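PDB 1WDC: myosin regulatory light chain, striated adductor muscle, which serves as the regulatory light chain of molluscan muscle myosin, the calcium-binding subunit responsible for calcium-dependent binding and Mg-ATPase activity. Local coordinates for residues B[88-93]-B[100-105]; B[107-112]-B[127-132]. One frame throughout, in Å; residues are numbered along the deposited sequence.

Contact 1 of 2, residues B[88-93]-B[100-105]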
ATOM      1  N   THR B  88      -1.684 -15.019  -4.907  1.00 27.65           N
ATOM      2  CA  THR B  88      -2.127 -13.630  -4.869  1.00 26.10           C
ATOM      3  C   THR B  88      -1.696 -12.919  -3.586  1.00 25.00           C
ATOM      4  O   THR B  88      -1.254 -11.777  -3.630  1.00 24.43           O
ATOM      5  CB  THR B  88      -3.660 -13.516  -4.986  1.00 20.97           C
ATOM      6  OG1 THR B  88      -4.074 -14.011  -6.257  1.00 24.79           O
ATOM      7  CG2 THR B  88      -4.105 -12.062  -4.873  1.00 17.44           C
ATOM      8  N   ILE B  89      -1.867 -13.594  -2.457  1.00 22.71           N
ATOM      9  CA  ILE B  89      -1.508 -13.047  -1.148  1.00 23.01           C
ATOM     10  C   ILE B  89       0.009 -12.940  -0.966  1.00 19.49           C
ATOM     11  O   ILE B  89       0.507 -11.917  -0.527  1.00 18.52           O
ATOM     12  CB  ILE B  89      -2.104 -13.894   0.026  1.00 23.14           C
ATOM     13  CG1 ILE B  89      -3.631 -14.058  -0.131  1.00 20.07           C
ATOM     14  CG2 ILE B  89      -1.785 -13.210   1.384  1.00 25.16           C
ATOM     15  CD1 ILE B  89      -4.262 -15.096   0.817  1.00 17.41           C
ATOM     16  N   ARG B  90       0.741 -13.964  -1.368  1.00 19.23           N
ATOM     17  CA  ARG B  90       2.198 -13.874  -1.346  1.00 22.99           C
ATOM     18  C   ARG B  90       2.796 -12.761  -2.241  1.00 22.43           C
ATOM     19  O   ARG B  90       3.686 -12.020  -1.804  1.00 21.93           O
ATOM     20  CB  ARG B  90       2.799 -15.217  -1.708  1.00 24.26           C
ATOM     21  CG  ARG B  90       4.186 -15.380  -1.154  1.00 30.98           C
ATOM     22  CD  ARG B  90       4.820 -16.641  -1.676  1.00 35.77           C
ATOM     23  NE  ARG B  90       3.860 -17.728  -1.834  1.00 39.29           N
ATOM     24  CZ  ARG B  90       3.543 -18.250  -3.012  1.00 41.59           C
ATOM     25  NH1 ARG B  90       3.928 -17.647  -4.133  1.00 43.62           N
ATOM     26  NH2 ARG B  90       2.785 -19.328  -3.071  1.00 43.07           N
ATOM     27  N   ASN B  91       2.219 -12.562  -3.426  1.00 19.76           N
ATOM     28  CA  ASN B  91       2.638 -11.482  -4.301  1.00 19.15           C
ATOM     29  C   ASN B  91       2.310 -10.118  -3.807  1.00 18.52           C
ATOM     30  O   ASN B  91       2.977  -9.171  -4.202  1.00 23.66           O
ATOM     31  CB  ASN B  91       2.051 -11.636  -5.692  1.00 22.12           C
ATOM     32  CG  ASN B  91       2.685 -12.756  -6.462  1.00 28.56           C
ATOM     33  OD1 ASN B  91       2.138 -13.233  -7.455  1.00 36.44           O
ATOM     34  ND2 ASN B  91       3.828 -13.217  -5.995  1.00 33.59           N
ATOM     35  N   ALA B  92       1.223  -9.972  -3.047  1.00 18.66           N
ATOM     36  CA  ALA B  92       0.862  -8.673  -2.488  1.00 15.79           C
ATOM     37  C   ALA B  92       1.909  -8.231  -1.485  1.00 19.14           C
ATOM     38  O   ALA B  92       2.268  -7.070  -1.452  1.00 24.00           O
ATOM     39  CB  ALA B  92      -0.520  -8.719  -1.816  1.00 13.94           C
ATOM     40  N   PHE B  93       2.357  -9.158  -0.636  1.00 21.64           N
ATOM     41  CA  PHE B  93       3.417  -8.928   0.376  1.00 21.60           C
ATOM     42  C   PHE B  93       4.765  -8.576  -0.317  1.00 22.85           C
ATOM     43  O   PHE B  93       5.537  -7.712   0.150  1.00 17.14           O
ATOM     44  CB  PHE B  93       3.614 -10.212   1.233  1.00 20.58           C
ATOM     45  CG  PHE B  93       2.677 -10.341   2.449  1.00 21.02           C
ATOM     46  CD1 PHE B  93       2.745  -9.446   3.520  1.00 15.63           C
ATOM     47  CD2 PHE B  93       1.829 -11.443   2.581  1.00 19.24           C
ATOM     48  CE1 PHE B  93       2.003  -9.645   4.701  1.00 15.13           C
ATOM     49  CE2 PHE B  93       1.076 -11.643   3.777  1.00 14.29           C
ATOM     50  CZ  PHE B  93       1.174 -10.741   4.825  1.00 17.23           C
ATOM     51  N   GLU B 100      13.536  -9.227  -2.975  1.00 27.45           N
ATOM     52  CA  GLU B 100      13.088 -10.591  -2.866  1.00 25.18           C
ATOM     53  C   GLU B 100      13.798 -11.382  -1.792  1.00 26.43           C
ATOM     54  O   GLU B 100      14.016 -12.578  -1.955  1.00 31.36           O
ATOM     55  CB  GLU B 100      13.203 -11.262  -4.215  1.00 29.35           C
ATOM     56  CG  GLU B 100      12.316 -10.553  -5.197  1.00 37.81           C
ATOM     57  CD  GLU B 100      12.671 -10.782  -6.651  1.00 42.97           C
ATOM     58  OE1 GLU B 100      12.848 -11.967  -7.057  1.00 41.47           O
ATOM     59  OE2 GLU B 100      12.668  -9.759  -7.397  1.00 43.38           O
ATOM     60  N   THR B 101      13.898 -10.786  -0.608  1.00 26.89           N
ATOM     61  CA  THR B 101      14.469 -11.444   0.563  1.00 27.15           C
ATOM     62  C   THR B 101      13.472 -12.441   1.197  1.00 33.23           C
ATOM     63  O   THR B 101      13.872 -13.327   1.976  1.00 37.02           O
ATOM     64  CB  THR B 101      14.852 -10.413   1.626  1.00 27.35           C
ATOM     65  OG1 THR B 101      13.664  -9.851   2.173  1.00 30.79           O
ATOM     66  CG2 THR B 101      15.625  -9.266   1.021  1.00 23.48           C
ATOM     67  N   LYS B 102      12.197 -12.352   0.795  1.00 32.24           N
ATOM     68  CA  LYS B 102      11.105 -13.175   1.323  1.00 29.29           C
ATOM     69  C   LYS B 102      10.852 -12.983   2.818  1.00 26.84           C
ATOM     70  O   LYS B 102      10.356 -13.889   3.491  1.00 29.65           O
ATOM     71  CB  LYS B 102      11.332 -14.653   1.004  1.00 30.16           C
ATOM     72  CG  LYS B 102      11.631 -14.999  -0.480  1.00 35.10           C
ATOM     73  CD  LYS B 102      10.904 -14.100  -1.473  1.00 44.04           C
ATOM     74  CE  LYS B 102      10.341 -14.892  -2.635  1.00 51.33           C
ATOM     75  NZ  LYS B 102       9.045 -15.590  -2.263  1.00 55.98           N
ATOM     76  N   LYS B 103      11.204 -11.804   3.330  1.00 21.76           N
ATOM     77  CA  LYS B 103      10.836 -11.389   4.688  1.00 18.87           C
ATOM     78  C   LYS B 103      10.532  -9.933   4.594  1.00 19.28           C
ATOM     79  O   LYS B 103      10.819  -9.313   3.571  1.00 21.03           O
ATOM     80  CB  LYS B 103      11.980 -11.535   5.677  1.00 21.22           C
ATOM     81  CG  LYS B 103      12.643 -12.849   5.627  1.00 27.22           C
ATOM     82  CD  LYS B 103      12.263 -13.693   6.811  1.00 33.94           C
ATOM     83  CE  LYS B 103      12.940 -15.020   6.662  1.00 34.16           C
ATOM     84  NZ  LYS B 103      12.847 -15.482   5.238  1.00 39.04           N
ATOM     85  N   LEU B 104       9.860  -9.428   5.624  1.00 18.43           N
ATOM     86  CA  LEU B 104       9.662  -8.000   5.841  1.00 20.08           C
ATOM     87  C   LEU B 104      10.103  -7.709   7.267  1.00 20.29           C
ATOM     88  O   LEU B 104       9.981  -8.552   8.134  1.00 23.09           O
ATOM     89  CB  LEU B 104       8.184  -7.633   5.671  1.00 23.27           C
ATOM     90  CG  LEU B 104       7.615  -7.569   4.245  1.00 26.18           C
ATOM     91  CD1 LEU B 104       6.166  -7.150   4.265  1.00 27.07           C
ATOM     92  CD2 LEU B 104       8.405  -6.571   3.421  1.00 25.82           C
ATOM     93  N   ASN B 105      10.715  -6.558   7.493  1.00 19.35           N
ATOM     94  CA  ASN B 105      11.150  -6.195   8.819  1.00 20.42           C
ATOM     95  C   ASN B 105       9.895  -6.147   9.655  1.00 21.44           C
ATOM     96  O   ASN B 105       8.899  -5.639   9.193  1.00 24.10           O
ATOM     97  CB  ASN B 105      11.760  -4.808   8.776  1.00 28.25           C
ATOM     98  CG  ASN B 105      13.204  -4.792   8.242  1.00 35.18           C
ATOM     99  OD1 ASN B 105      13.784  -5.827   7.878  1.00 38.49           O
ATOM    100  ND2 ASN B 105      13.797  -3.606   8.231  1.00 39.23           N
TER
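Across this loop, F93 near the end of one helix and L104 in a short strand bring their backbones closest, with F93 CA 8.4 Å from L104 CA. Hydrogen bonding plays no part between the segments, which bury only 118 Å² together, and the contact divides into an apolar inner half and a charged outer one. Inside, L104 projects toward the helix, and its CD1 methyl lies 4.2 Å from F93 CD1, meeting the ring obliquely. Both side chains leave the backbone with CG anti to the carbonyl carbon; in F93, with chi1 at -86°, the ring lies beside the helix and offers its CD1 corner to the leucine methyl. The pair is backed by I109 of the following helix, while Y141 meets the F93 ring with the two planes about 20° apart. An apolar side chain of another protein chain also packs on F93.

Outside, the aliphatic part of R90 faces the amino end of K102: R90 CD is 4.4 Å from K102 NZ. The charged groups stay farther apart, with R90 NE 5.6 Å from K102 NZ, so the approach probably carries a mild cost in like charge, eased by solvent around the exposed lysine.

Within the loop, the D97 carboxylate accepts hydrogen bonds from T101 OG1 and the backbone N of K102, closing the loop on its own start. K102 itself takes a left-handed backbone conformation, at the place where EF-hand loops commonly carry a glycine. L104 in turn is joined by backbone hydrogen bonds to F139. Entering helix, connecting loop, and a short strand with an apolar residue packed inward are the marks of an EF-hand, here with no metal ion bound in the loop.

Contact 2 of 2, residues B[107-112]-B[127-132]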
ATOM      1  N   GLU B 107       8.912  -4.165  11.911  1.00 26.07           N
ATOM      2  CA  GLU B 107       8.408  -2.817  12.204  1.00 24.21           C
ATOM      3  C   GLU B 107       7.712  -2.223  10.992  1.00 21.80           C
ATOM      4  O   GLU B 107       6.792  -1.431  11.114  1.00 20.73           O
ATOM      5  CB  GLU B 107       9.543  -1.874  12.637  1.00 27.40           C
ATOM      6  CG  GLU B 107      10.839  -2.548  13.021  1.00 33.62           C
ATOM      7  CD  GLU B 107      11.705  -2.844  11.819  1.00 36.76           C
ATOM      8  OE1 GLU B 107      12.130  -1.880  11.123  1.00 44.94           O
ATOM      9  OE2 GLU B 107      11.948  -4.041  11.568  1.00 36.09           O
ATOM     10  N   TYR B 108       8.196  -2.597   9.813  1.00 23.04           N
ATOM     11  CA  TYR B 108       7.618  -2.141   8.563  1.00 23.55           C
ATOM     12  C   TYR B 108       6.191  -2.725   8.337  1.00 22.67           C
ATOM     13  O   TYR B 108       5.236  -1.966   8.202  1.00 21.77           O
ATOM     14  CB  TYR B 108       8.564  -2.527   7.432  1.00 19.07           C
ATOM     15  CG  TYR B 108       8.138  -2.008   6.090  1.00 23.30           C
ATOM     16  CD1 TYR B 108       7.508  -0.753   5.955  1.00 24.68           C
ATOM     17  CD2 TYR B 108       8.396  -2.745   4.940  1.00 24.60           C
ATOM     18  CE1 TYR B 108       7.139  -0.264   4.688  1.00 26.81           C
ATOM     19  CE2 TYR B 108       8.058  -2.254   3.678  1.00 26.19           C
ATOM     20  CZ  TYR B 108       7.427  -1.030   3.556  1.00 25.54           C
ATOM     21  OH  TYR B 108       7.044  -0.639   2.292  1.00 35.34           O
ATOM     22  N   ILE B 109       6.032  -4.050   8.453  1.00 22.86           N
ATOM     23  CA  ILE B 109       4.707  -4.643   8.272  1.00 24.88           C
ATOM     24  C   ILE B 109       3.663  -4.208   9.335  1.00 25.05           C
ATOM     25  O   ILE B 109       2.563  -3.858   8.964  1.00 25.21           O
ATOM     26  CB  ILE B 109       4.755  -6.208   8.121  1.00 25.03           C
ATOM     27  CG1 ILE B 109       3.380  -6.712   7.680  1.00 24.12           C
ATOM     28  CG2 ILE B 109       5.141  -6.906   9.435  1.00 23.93           C
ATOM     29  CD1 ILE B 109       2.934  -6.182   6.344  1.00 17.50           C
ATOM     30  N   LYS B 110       4.063  -3.991  10.589  1.00 24.13           N
ATOM     31  CA  LYS B 110       3.129  -3.440  11.586  1.00 24.62           C
ATOM     32  C   LYS B 110       2.670  -2.050  11.183  1.00 25.38           C
ATOM     33  O   LYS B 110       1.506  -1.682  11.355  1.00 20.96           O
ATOM     34  CB  LYS B 110       3.773  -3.359  12.981  1.00 24.57           C
ATOM     35  CG  LYS B 110       4.162  -4.702  13.503  1.00 27.59           C
ATOM     36  CD  LYS B 110       4.265  -4.737  14.995  1.00 29.23           C
ATOM     37  CE  LYS B 110       4.054  -6.178  15.465  1.00 28.65           C
ATOM     38  NZ  LYS B 110       4.496  -6.413  16.884  1.00 37.62           N
ATOM     39  N   ASP B 111       3.617  -1.272  10.666  1.00 27.45           N
ATOM     40  CA  ASP B 111       3.366   0.124  10.329  1.00 25.52           C
ATOM     41  C   ASP B 111       2.423   0.235   9.139  1.00 19.54           C
ATOM     42  O   ASP B 111       1.491   1.030   9.145  1.00 20.74           O
ATOM     43  CB  ASP B 111       4.700   0.775  10.022  1.00 32.06           C
ATOM     44  CG  ASP B 111       4.575   2.220   9.612  1.00 33.52           C
ATOM     45  OD1 ASP B 111       3.916   2.982  10.349  1.00 32.47           O
ATOM     46  OD2 ASP B 111       5.219   2.590   8.584  1.00 42.30           O
ATOM     47  N   LEU B 112       2.614  -0.656   8.173  1.00 20.47           N
ATOM     48  CA  LEU B 112       1.752  -0.747   6.998  1.00 18.66           C
ATOM     49  C   LEU B 112       0.318  -1.047   7.397  1.00 20.87           C
ATOM     50  O   LEU B 112      -0.561  -0.288   7.050  1.00 25.24           O
ATOM     51  CB  LEU B 112       2.258  -1.844   6.059  1.00 19.75           C
ATOM     52  CG  LEU B 112       3.472  -1.493   5.214  1.00 18.88           C
ATOM     53  CD1 LEU B 112       4.003  -2.756   4.577  1.00 17.29           C
ATOM     54  CD2 LEU B 112       3.043  -0.493   4.156  1.00 16.34           C
ATOM     55  N   MET B 127      -4.014  -9.756  17.490  1.00 29.41           N
ATOM     56  CA  MET B 127      -4.405 -11.101  17.046  1.00 29.06           C
ATOM     57  C   MET B 127      -3.607 -11.610  15.864  1.00 27.88           C
ATOM     58  O   MET B 127      -3.382 -12.803  15.737  1.00 27.92           O
ATOM     59  CB  MET B 127      -5.897 -11.155  16.687  1.00 30.86           C
ATOM     60  CG  MET B 127      -6.868 -11.201  17.877  1.00 38.96           C
ATOM     61  SD  MET B 127      -6.227 -12.085  19.375  1.00 50.65           S
ATOM     62  CE  MET B 127      -5.913 -13.797  18.743  1.00 44.35           C
ATOM     63  N   THR B 128      -3.246 -10.712  14.960  1.00 26.69           N
ATOM     64  CA  THR B 128      -2.486 -11.092  13.784  1.00 27.14           C
ATOM     65  C   THR B 128      -1.117 -11.564  14.180  1.00 27.31           C
ATOM     66  O   THR B 128      -0.634 -12.585  13.695  1.00 29.24           O
ATOM     67  CB  THR B 128      -2.331  -9.908  12.891  1.00 27.24           C
ATOM     68  OG1 THR B 128      -3.620  -9.524  12.435  1.00 30.06           O
ATOM     69  CG2 THR B 128      -1.472 -10.231  11.721  1.00 32.79           C
ATOM     70  N   PHE B 129      -0.487 -10.796  15.060  1.00 31.96           N
ATOM     71  CA  PHE B 129       0.914 -11.030  15.376  1.00 37.15           C
ATOM     72  C   PHE B 129       1.127 -11.970  16.583  1.00 43.08           C
ATOM     73  O   PHE B 129       2.232 -12.467  16.793  1.00 43.87           O
ATOM     74  CB  PHE B 129       1.657  -9.689  15.584  1.00 32.81           C
ATOM     75  CG  PHE B 129       1.847  -8.885  14.317  1.00 27.54           C
ATOM     76  CD1 PHE B 129       2.759  -9.275  13.356  1.00 27.00           C
ATOM     77  CD2 PHE B 129       1.010  -7.822  14.020  1.00 27.93           C
ATOM     78  CE1 PHE B 129       2.800  -8.622  12.110  1.00 24.99           C
ATOM     79  CE2 PHE B 129       1.062  -7.189  12.778  1.00 21.90           C
ATOM     80  CZ  PHE B 129       1.941  -7.594  11.843  1.00 15.23           C
ATOM     81  N   LYS B 130       0.056 -12.277  17.315  1.00 47.34           N
ATOM     82  CA  LYS B 130       0.046 -13.411  18.251  1.00 50.00           C
ATOM     83  C   LYS B 130       0.476 -14.715  17.546  1.00 50.17           C
ATOM     84  O   LYS B 130       1.179 -15.558  18.124  1.00 48.86           O
ATOM     85  CB  LYS B 130      -1.371 -13.571  18.846  1.00 55.31           C
ATOM     86  CG  LYS B 130      -1.483 -14.452  20.101  1.00 57.16           C
ATOM     87  CD  LYS B 130      -2.791 -14.198  20.860  1.00 57.83           C
ATOM     88  CE  LYS B 130      -2.799 -14.904  22.219  1.00 57.37           C
ATOM     89  NZ  LYS B 130      -4.007 -15.780  22.422  1.00 60.52           N
ATOM     90  N   GLU B 131       0.160 -14.809  16.256  1.00 50.09           N
ATOM     91  CA  GLU B 131       0.337 -16.049  15.522  1.00 50.29           C
ATOM     92  C   GLU B 131       1.545 -16.075  14.565  1.00 46.34           C
ATOM     93  O   GLU B 131       2.092 -17.149  14.284  1.00 42.74           O
ATOM     94  CB  GLU B 131      -0.956 -16.357  14.774  1.00 53.72           C
ATOM     95  CG  GLU B 131      -1.534 -17.743  15.084  1.00 61.17           C
ATOM     96  CD  GLU B 131      -1.649 -18.039  16.586  1.00 66.20           C
ATOM     97  OE1 GLU B 131      -2.159 -17.176  17.343  1.00 69.47           O
ATOM     98  OE2 GLU B 131      -1.253 -19.154  17.003  1.00 68.84           O
ATOM     99  N   ALA B 132       2.084 -14.883  14.299  1.00 42.56           N
ATOM    100  CA  ALA B 132       2.991 -14.621  13.175  1.00 36.31           C
ATOM    101  C   ALA B 132       4.407 -15.217  13.328  1.00 32.75           C
ATOM    102  O   ALA B 132       5.020 -15.144  14.405  1.00 33.04           O
ATOM    103  CB  ALA B 132       3.081 -13.120  12.942  1.00 32.92           C
TER
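K110 lays its extended aliphatic arm over one face of the F129 ring. Its CG sits 4.0 Å from F129 CZ, and its CE reaches on to 3.7 Å from F129 CG, so the chain crosses the ring from its outer end toward helix 122-131, which carries the phenylalanine. The CE methylene makes a CH-pi contact, 18° off the ring normal. Beyond it, K110 NZ lies 5.0 Å from the centroid of the F129 ring, an off-centre cation-pi interaction. T128 CG2 sits over the opposite face, toward the rim. At the end of the ring I109 adds a methyl, CG2, 3.9 Å from F129 CE1 and oblique to the ring; with CG1 anti to the backbone N (chi1 -170°), CG2 is the branch left to face F129. I106 and L113 of helix 106-115 also touch the phenylalanine. Without the ring, as with an alanine here, the K110 arm would probably lose the surface it lies on and a gap would be left between the two helices. A ring on the entering helix of one EF-hand, set against the exiting helix of the one before, is how the linked helices pack within this EF-hand pair.

In the fold
Contact 1 and contact 2 follow in series along the chain, their centres about 13 Å apart, in the lobe that holds the C-terminal half of the light chain and away from the magnesium site at D28 to D39. Contact 1 closes on strand 104-105, which leads directly into helix 106-115, the first partner of contact 2. I109 joins them: its CD1 packs 3.9 Å from F93 CE1, while another of its methyls serves contact 2. F139, on the central strand of the small antiparallel sheet, pairs with L104 and touches both I109 and A132. The two EF-hands appear to share an apolar interior, and several residues of both contacts also meet other protein chains of the assembly.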